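Local coordinates for protein collagen adhesin (Enterococcus faecalis, PDB 2OKM) that probably binds collagen as a cell-wall-anchored surface adhesin, of which this chain is the N2 collagen-binding subdomain, at residues 7-12 against 22-27. Sequence-based numbering, arbitrary orientation.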
loop_
_atom_site.group_PDB
_atom_site.type_symbol
_atom_site.label_atom_id
_atom_site.label_comp_id
_atom_site.label_asym_id
_atom_site.label_seq_id
_atom_site.Cartn_x
_atom_site.Cartn_y
_atom_site.Cartn_z
ATOM N N PHE A 7 0.870 10.027 -0.220
ATOM C CA PHE A 7 0.398 8.698 0.126
ATOM C C PHE A 7 -0.945 8.686 0.824
ATOM O O PHE A 7 -1.233 9.522 1.680
ATOM C CB PHE A 7 1.406 7.968 1.022
ATOM C CG PHE A 7 0.937 6.602 1.458
ATOM C CD1 PHE A 7 0.254 6.430 2.657
ATOM C CD2 PHE A 7 1.122 5.502 0.629
ATOM C CE1 PHE A 7 -0.246 5.177 3.023
ATOM C CE2 PHE A 7 0.628 4.248 0.982
ATOM C CZ PHE A 7 -0.057 4.086 2.181
ATOM N N TYR A 8 -1.775 7.732 0.430
ATOM C CA TYR A 8 -3.057 7.552 1.071
ATOM C C TYR A 8 -3.501 6.120 0.892
ATOM O O TYR A 8 -3.069 5.418 -0.031
ATOM C CB TYR A 8 -4.120 8.535 0.555
ATOM C CG TYR A 8 -4.667 8.283 -0.826
ATOM C CD1 TYR A 8 -4.019 8.778 -1.955
ATOM C CD2 TYR A 8 -5.874 7.602 -1.001
ATOM C CE1 TYR A 8 -4.564 8.608 -3.224
ATOM C CE2 TYR A 8 -6.423 7.428 -2.263
ATOM C CZ TYR A 8 -5.765 7.936 -3.367
ATOM O OH TYR A 8 -6.320 7.783 -4.614
ATOM N N LYS A 9 -4.368 5.692 1.794
ATOM C CA LYS A 9 -4.856 4.337 1.783
ATOM C C LYS A 9 -6.366 4.285 1.952
ATOM O O LYS A 9 -6.931 4.984 2.800
ATOM C CB LYS A 9 -4.170 3.599 2.916
ATOM C CG LYS A 9 -4.646 2.223 3.130
ATOM C CD LYS A 9 -3.911 1.687 4.304
ATOM C CE LYS A 9 -4.709 0.603 4.853
ATOM N NZ LYS A 9 -4.824 -0.491 3.866
ATOM N N VAL A 10 -7.012 3.468 1.124
ATOM C CA VAL A 10 -8.457 3.285 1.189
ATOM C C VAL A 10 -8.788 1.832 0.898
ATOM O O VAL A 10 -7.936 1.058 0.467
ATOM C CB VAL A 10 -9.207 4.158 0.155
ATOM C CG1 VAL A 10 -9.085 5.619 0.529
ATOM C CG2 VAL A 10 -8.645 3.912 -1.244
ATOM N N GLY A 11 -10.036 1.464 1.138
ATOM C CA GLY A 11 -10.460 0.108 0.869
ATOM C C GLY A 11 -11.947 0.074 0.597
ATOM O O GLY A 11 -12.640 1.080 0.767
ATOM N N ASP A 12 -12.432 -1.078 0.149
ATOM C CA ASP A 12 -13.854 -1.249 -0.108
ATOM C C ASP A 12 -14.222 -2.720 0.007
ATOM O O ASP A 12 -13.351 -3.575 0.184
ATOM C CB ASP A 12 -14.247 -0.697 -1.490
ATOM C CG ASP A 12 -13.579 -1.426 -2.638
ATOM O OD1 ASP A 12 -13.572 -2.673 -2.642
ATOM O OD2 ASP A 12 -13.073 -0.742 -3.558
ATOM N N TRP A 22 -8.034 -3.673 -0.252
ATOM C CA TRP A 22 -7.260 -2.533 0.223
ATOM C C TRP A 22 -6.396 -1.948 -0.883
ATOM O O TRP A 22 -6.017 -2.647 -1.828
ATOM C CB TRP A 22 -6.371 -2.942 1.408
ATOM C CG TRP A 22 -7.125 -3.197 2.690
ATOM C CD1 TRP A 22 -7.380 -4.411 3.268
ATOM C CD2 TRP A 22 -7.729 -2.214 3.541
ATOM N NE1 TRP A 22 -8.101 -4.241 4.426
ATOM C CE2 TRP A 22 -8.327 -2.901 4.620
ATOM C CE3 TRP A 22 -7.815 -0.813 3.502
ATOM C CZ2 TRP A 22 -9.016 -2.241 5.648
ATOM C CZ3 TRP A 22 -8.499 -0.152 4.526
ATOM C CH2 TRP A 22 -9.087 -0.871 5.586
ATOM N N PHE A 23 -6.103 -0.657 -0.766
ATOM C CA PHE A 23 -5.288 0.032 -1.759
ATOM C C PHE A 23 -4.273 0.959 -1.105
ATOM O O PHE A 23 -4.632 1.795 -0.270
ATOM C CB PHE A 23 -6.167 0.889 -2.682
ATOM C CG PHE A 23 -7.281 0.133 -3.361
ATOM C CD1 PHE A 23 -8.432 -0.217 -2.666
ATOM C CD2 PHE A 23 -7.186 -0.200 -4.709
ATOM C CE1 PHE A 23 -9.477 -0.892 -3.303
ATOM C CE2 PHE A 23 -8.226 -0.873 -5.358
ATOM C CZ PHE A 23 -9.372 -1.217 -4.651
ATOM N N LEU A 24 -3.008 0.806 -1.484
ATOM C CA LEU A 24 -1.952 1.677 -0.986
ATOM C C LEU A 24 -1.600 2.524 -2.205
ATOM O O LEU A 24 -1.073 2.015 -3.190
ATOM C CB LEU A 24 -0.742 0.858 -0.528
ATOM C CG LEU A 24 -1.042 -0.244 0.493
ATOM C CD1 LEU A 24 0.261 -0.929 0.856
ATOM C CD2 LEU A 24 -1.706 0.331 1.743
ATOM N N ASN A 25 -1.913 3.814 -2.137
ATOM C CA ASN A 25 -1.677 4.728 -3.253
ATOM C C ASN A 25 -0.426 5.546 -3.024
ATOM O O ASN A 25 -0.419 6.502 -2.254
ATOM C CB ASN A 25 -2.897 5.620 -3.411
ATOM C CG ASN A 25 -4.138 4.821 -3.738
ATOM O OD1 ASN A 25 -4.320 4.382 -4.872
ATOM N ND2 ASN A 25 -4.984 4.603 -2.739
ATOM N N VAL A 26 0.634 5.163 -3.726
ATOM C CA VAL A 26 1.930 5.792 -3.562
ATOM C C VAL A 26 2.411 6.704 -4.684
ATOM O O VAL A 26 2.553 6.278 -5.832
ATOM C CB VAL A 26 3.001 4.696 -3.341
ATOM C CG1 VAL A 26 4.339 5.328 -2.977
ATOM C CG2 VAL A 26 2.530 3.725 -2.263
ATOM N N ASN A 27 2.666 7.962 -4.332
ATOM C CA ASN A 27 3.195 8.951 -5.263
ATOM C C ASN A 27 2.414 9.042 -6.579
ATOM O O ASN A 27 3.002 9.015 -7.658
ATOM C CB ASN A 27 4.669 8.605 -5.526
ATOM C CG ASN A 27 5.430 9.724 -6.200
ATOM O OD1 ASN A 27 5.087 10.900 -6.066
ATOM N ND2 ASN A 27 6.492 9.363 -6.911
#
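Lys-9 runs alongside Leu-24 and ends at the indole of Trp-22. Its CG lies anti to the backbone N (chi1 175°), and the chain stays extended until a bend at chi4. Lys-9 CB and then CG pass the backbone carbonyl of Phe-23, with Lys-9 CG 3.4 Å from Phe-23 O. Lys-9 CD lies 3.6 Å from Leu-24 CD2. Lys-9 CE reaches the benzo part of the indole, 3.7 Å from Trp-22 CE3. The ammonium nitrogen Lys-9 NZ then comes obliquely within 3.0 Å of Trp-22 CE3. Lys-9 is buried, and its NZ is hydrogen-bonded to the hydroxyl of Tyr-106.

The two strands form an antiparallel hairpin in a beta-sandwich of the immunoglobulin-like type known from MSCRAMM adhesins. Phe-7, Lys-9, Trp-22, Leu-24 and Val-26 face the other sheet, including strands 37-43 and 119-128. Val-26 CG2 meets the edge of the Phe-7 ring, 3.7 Å from Phe-7 CD2.

The other face carries Tyr-8, Val-10, Phe-23 and Asn-25. Here the Asn-25 amide stacks over one face of the Tyr-8 ring, the planes 19° apart. Asn-25 ND2 is 3.2 Å from Tyr-8 CE2, toward the ring's rim. Asn-25 CB makes a CH-pi contact on that ring. Tyr-8 O accepts from Asn-25 N at 2.9 Å and, weakly, from Asn-25 ND2. Val-10 and Phe-23 exchange two backbone hydrogen bonds, the shorter from Phe-23 N to Val-10 O at 2.8 Å.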